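Local structure of Cog5 (Kluyveromyces lactis, 4U6U) at residues T229-Y240 against Y280-D289. The protein pairs with Cog7 as a subunit of the conserved oligomeric Golgi complex, a multisubunit tether that probably acts ahead of vesicle fusion. The protein carries 7 engineered substitutions. Sequence-based numbering, arbitrary orientation.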
loop_
_atom_site.group_PDB
_atom_site.type_symbol
_atom_site.label_atom_id
_atom_site.label_comp_id
_atom_site.label_asym_id
_atom_site.label_seq_id
_atom_site.Cartn_x
_atom_site.Cartn_y
_atom_site.Cartn_z
ATOM N N THR B 229 5.271 28.752 -7.514
ATOM C CA THR B 229 5.108 30.191 -7.443
ATOM C C THR B 229 6.018 30.774 -6.371
ATOM O O THR B 229 6.562 31.851 -6.552
ATOM C CB THR B 229 3.644 30.584 -7.187
ATOM O OG1 THR B 229 3.085 31.054 -8.415
ATOM C CG2 THR B 229 3.520 31.679 -6.123
ATOM N N ASN B 230 6.205 30.058 -5.271
ATOM C CA ASN B 230 7.070 30.568 -4.229
ATOM C C ASN B 230 8.519 30.570 -4.674
ATOM O O ASN B 230 9.129 31.629 -4.771
ATOM C CB ASN B 230 6.917 29.745 -2.955
ATOM C CG ASN B 230 5.529 29.845 -2.382
ATOM O OD1 ASN B 230 4.710 30.634 -2.860
ATOM N ND2 ASN B 230 5.239 29.028 -1.371
ATOM N N SER B 231 9.052 29.407 -5.033
ATOM C CA SER B 231 10.489 29.320 -5.304
ATOM C C SER B 231 10.848 30.011 -6.618
ATOM O O SER B 231 12.004 30.010 -7.044
ATOM C CB SER B 231 10.974 27.867 -5.296
ATOM O OG SER B 231 10.544 27.173 -6.443
ATOM N N PHE B 232 9.846 30.591 -7.264
ATOM C CA PHE B 232 10.096 31.400 -8.439
ATOM C C PHE B 232 9.918 32.859 -8.069
ATOM O O PHE B 232 10.655 33.717 -8.535
ATOM C CB PHE B 232 9.156 31.064 -9.578
ATOM C CG PHE B 232 9.253 32.029 -10.708
ATOM C CD1 PHE B 232 10.353 32.006 -11.553
ATOM C CD2 PHE B 232 8.290 32.999 -10.896
ATOM C CE1 PHE B 232 10.466 32.902 -12.599
ATOM C CE2 PHE B 232 8.399 33.909 -11.939
ATOM C CZ PHE B 232 9.486 33.862 -12.790
ATOM N N LYS B 233 8.915 33.130 -7.240
ATOM C CA LYS B 233 8.737 34.450 -6.654
ATOM C C LYS B 233 9.987 34.879 -5.904
ATOM O O LYS B 233 10.500 35.986 -6.098
ATOM C CB LYS B 233 7.550 34.451 -5.691
ATOM C CG LYS B 233 7.293 35.761 -4.979
ATOM C CD LYS B 233 6.309 35.565 -3.839
ATOM C CE LYS B 233 6.240 36.773 -2.926
ATOM N NZ LYS B 233 5.540 37.888 -3.620
ATOM N N ARG B 234 10.495 33.978 -5.075
ATOM C CA ARG B 234 11.642 34.283 -4.240
ATOM C C ARG B 234 12.817 34.674 -5.123
ATOM O O ARG B 234 13.495 35.673 -4.854
ATOM C CB ARG B 234 11.963 33.091 -3.331
ATOM C CG ARG B 234 13.299 33.122 -2.620
ATOM C CD ARG B 234 13.518 31.846 -1.791
ATOM N NE ARG B 234 13.237 30.609 -2.534
ATOM C CZ ARG B 234 14.140 29.892 -3.203
ATOM N NH1 ARG B 234 15.408 30.283 -3.251
ATOM N NH2 ARG B 234 13.775 28.784 -3.840
ATOM N N ASP B 235 13.007 33.925 -6.205
ATOM C CA ASP B 235 14.120 34.145 -7.122
ATOM C C ASP B 235 13.969 35.448 -7.892
ATOM O O ASP B 235 14.927 36.206 -8.085
ATOM C CB ASP B 235 14.235 32.981 -8.109
ATOM C CG ASP B 235 14.802 31.743 -7.474
ATOM O OD1 ASP B 235 15.082 31.786 -6.260
ATOM O OD2 ASP B 235 14.978 30.733 -8.185
ATOM N N PHE B 236 12.765 35.663 -8.389
ATOM C CA PHE B 236 12.467 36.850 -9.154
ATOM C C PHE B 236 12.748 38.083 -8.318
ATOM O O PHE B 236 13.519 38.957 -8.714
ATOM C CB PHE B 236 11.013 36.798 -9.620
ATOM C CG PHE B 236 10.686 37.750 -10.724
ATOM C CD1 PHE B 236 10.982 37.441 -12.037
ATOM C CD2 PHE B 236 10.013 38.926 -10.456
ATOM C CE1 PHE B 236 10.655 38.325 -13.059
ATOM C CE2 PHE B 236 9.681 39.804 -11.465
ATOM C CZ PHE B 236 10.001 39.505 -12.768
ATOM N N GLU B 237 12.161 38.117 -7.130
ATOM C CA GLU B 237 12.229 39.308 -6.302
ATOM C C GLU B 237 13.635 39.512 -5.792
ATOM O O GLU B 237 14.090 40.644 -5.697
ATOM C CB GLU B 237 11.237 39.217 -5.134
ATOM C CG GLU B 237 9.806 39.265 -5.609
ATOM C CD GLU B 237 8.800 39.419 -4.498
ATOM O OE1 GLU B 237 7.625 39.743 -4.814
ATOM O OE2 GLU B 237 9.189 39.223 -3.323
ATOM N N MET B 238 14.333 38.423 -5.490
ATOM C CA MET B 238 15.714 38.542 -5.033
ATOM C C MET B 238 16.545 39.230 -6.090
ATOM O O MET B 238 17.430 40.030 -5.786
ATOM C CB MET B 238 16.318 37.182 -4.705
ATOM C CG MET B 238 17.471 37.258 -3.736
ATOM S SD MET B 238 18.388 35.743 -3.759
ATOM C CE MET B 238 19.735 36.106 -2.628
ATOM N N SER B 239 16.210 38.926 -7.335
ATOM C CA SER B 239 16.945 39.401 -8.485
ATOM C C SER B 239 16.595 40.844 -8.788
ATOM O O SER B 239 17.476 41.634 -9.146
ATOM C CB SER B 239 16.643 38.512 -9.682
ATOM O OG SER B 239 17.546 38.754 -10.729
ATOM N N TYR B 240 15.306 41.167 -8.647
ATOM C CA TYR B 240 14.764 42.520 -8.846
ATOM C C TYR B 240 15.263 43.516 -7.785
ATOM O O TYR B 240 15.623 44.654 -8.107
ATOM C CB TYR B 240 13.226 42.465 -8.848
ATOM C CG TYR B 240 12.523 43.743 -9.275
ATOM C CD1 TYR B 240 12.257 44.005 -10.627
ATOM C CD2 TYR B 240 12.092 44.670 -8.332
ATOM C CE1 TYR B 240 11.615 45.177 -11.032
ATOM C CE2 TYR B 240 11.439 45.842 -8.721
ATOM C CZ TYR B 240 11.204 46.095 -10.070
ATOM O OH TYR B 240 10.554 47.262 -10.443
ATOM N N TYR B 280 -1.703 32.723 -9.329
ATOM C CA TYR B 280 -0.430 32.409 -8.686
ATOM C C TYR B 280 0.748 33.026 -9.450
ATOM O O TYR B 280 1.589 33.699 -8.850
ATOM C CB TYR B 280 -0.224 30.902 -8.570
ATOM C CG TYR B 280 -1.009 30.224 -7.472
ATOM C CD1 TYR B 280 -0.621 30.340 -6.143
ATOM C CD2 TYR B 280 -2.103 29.424 -7.766
ATOM C CE1 TYR B 280 -1.323 29.701 -5.132
ATOM C CE2 TYR B 280 -2.806 28.782 -6.762
ATOM C CZ TYR B 280 -2.412 28.924 -5.450
ATOM O OH TYR B 280 -3.113 28.286 -4.455
ATOM N N ILE B 281 0.805 32.792 -10.764
ATOM C CA ILE B 281 1.924 33.260 -11.597
ATOM C C ILE B 281 1.981 34.800 -11.638
ATOM O O ILE B 281 3.038 35.395 -11.865
ATOM C CB ILE B 281 1.859 32.683 -13.049
ATOM C CG1 ILE B 281 3.167 32.920 -13.798
ATOM C CG2 ILE B 281 0.722 33.251 -13.839
ATOM C CD1 ILE B 281 4.355 32.227 -13.166
ATOM N N LEU B 282 0.839 35.444 -11.442
ATOM C CA LEU B 282 0.805 36.897 -11.373
ATOM C C LEU B 282 1.456 37.437 -10.088
ATOM O O LEU B 282 2.219 38.410 -10.128
ATOM C CB LEU B 282 -0.637 37.399 -11.485
ATOM C CG LEU B 282 -1.252 37.418 -12.890
ATOM C CD1 LEU B 282 -2.616 38.056 -12.840
ATOM C CD2 LEU B 282 -0.364 38.161 -13.884
ATOM N N LYS B 283 1.171 36.796 -8.957
ATOM C CA LYS B 283 1.690 37.245 -7.665
ATOM C C LYS B 283 3.202 37.106 -7.572
ATOM O O LYS B 283 3.867 37.932 -6.942
ATOM C CB LYS B 283 1.033 36.459 -6.543
ATOM C CG LYS B 283 -0.451 36.732 -6.448
ATOM C CD LYS B 283 -1.141 35.735 -5.532
ATOM C CE LYS B 283 -2.648 35.771 -5.691
ATOM N NZ LYS B 283 -3.232 34.546 -5.075
ATOM N N ALA B 284 3.741 36.074 -8.217
ATOM C CA ALA B 284 5.177 35.828 -8.208
ATOM C C ALA B 284 5.893 37.006 -8.830
ATOM O O ALA B 284 6.971 37.409 -8.402
ATOM C CB ALA B 284 5.497 34.560 -8.964
ATOM N N VAL B 285 5.252 37.566 -9.840
ATOM C CA VAL B 285 5.824 38.611 -10.656
ATOM C C VAL B 285 5.080 39.899 -10.337
ATOM O O VAL B 285 4.238 40.326 -11.119
ATOM C CB VAL B 285 5.712 38.236 -12.151
ATOM C CG1 VAL B 285 6.434 39.205 -13.030
ATOM C CG2 VAL B 285 6.280 36.849 -12.367
ATOM N N SER B 286 5.322 40.486 -9.164
ATOM C CA SER B 286 4.456 41.581 -8.707
ATOM C C SER B 286 5.220 42.791 -8.161
ATOM O O SER B 286 4.606 43.781 -7.766
ATOM C CB SER B 286 3.455 41.087 -7.652
ATOM O OG SER B 286 4.073 40.888 -6.395
ATOM N N ILE B 287 6.547 42.716 -8.142
ATOM C CA ILE B 287 7.384 43.850 -7.730
ATOM C C ILE B 287 7.488 44.890 -8.840
ATOM O O ILE B 287 8.078 45.956 -8.643
ATOM C CB ILE B 287 8.825 43.456 -7.328
ATOM C CG1 ILE B 287 9.464 42.587 -8.408
ATOM C CG2 ILE B 287 8.855 42.792 -5.957
ATOM C CD1 ILE B 287 9.079 41.143 -8.326
ATOM N N LEU B 288 6.885 44.589 -9.988
ATOM C CA LEU B 288 6.922 45.454 -11.174
ATOM C C LEU B 288 6.311 46.809 -10.805
ATOM O O LEU B 288 6.456 47.802 -11.525
ATOM C CB LEU B 288 6.201 44.806 -12.361
ATOM C CG LEU B 288 6.755 43.470 -12.911
ATOM C CD1 LEU B 288 8.264 43.456 -13.192
ATOM C CD2 LEU B 288 6.426 42.370 -11.973
ATOM N N ASP B 289 5.600 46.808 -9.683
ATOM C CA ASP B 289 5.090 48.010 -9.052
ATOM C C ASP B 289 6.132 48.590 -8.074
ATOM O O ASP B 289 7.210 49.066 -8.467
ATOM C CB ASP B 289 3.791 47.696 -8.313
ATOM C CG ASP B 289 2.898 48.905 -8.168
ATOM O OD1 ASP B 289 2.977 49.812 -9.025
ATOM O OD2 ASP B 289 2.113 48.944 -7.196
#
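Ile287 slides under the ring of Tyr240: its CG1 sits 3.6 Å from the ring centroid and 23° off the ring normal, a CH-pi contact over one face. With chi1 at 51°, that CG1 stands between the backbone N and the carbonyl carbon, which sends CG1 to Tyr240 and leaves CG2 beside the Glu237 side chain. Beyond CG1, CD1 reaches the edge of the Phe236 ring, near its plane, and Glu237 CG. Leu288 CD1 lies 4.3 Å from Tyr240 CE1. Replacing Tyr240 by an alanine would probably strip Ile287 CG1 of its aromatic cover and open a gap beside Leu288 CD1. Phe236 CZ also meets Val285 CG1 at 3.6 Å, while Val285 CG2 lies in plane at the edge of Phe232. Just before Val285, Ala284 brings the backbones closest, its CA 4.1 Å from Lys233 CA. Thr229 OG1 gives a weak hydrogen bond to Tyr280 O at 3.1 Å. Farther out, within helix 229-240, Lys233 NZ bridges to Glu237 OE1 at 3.0 Å, from above the carboxylate plane, beside the apolar row. Helix 143-167 backs Phe232 through Leu165, and Leu250 of helix 245-252 touches Phe236 and Tyr240. The one hydrogen bond across the contact being weak, burial of 652 Å², mainly apolar, lays the chain's end, Val285 and a type I turn from Ser286 to Asp289, along helix 220-241 in the C-terminal helical part of Cog5.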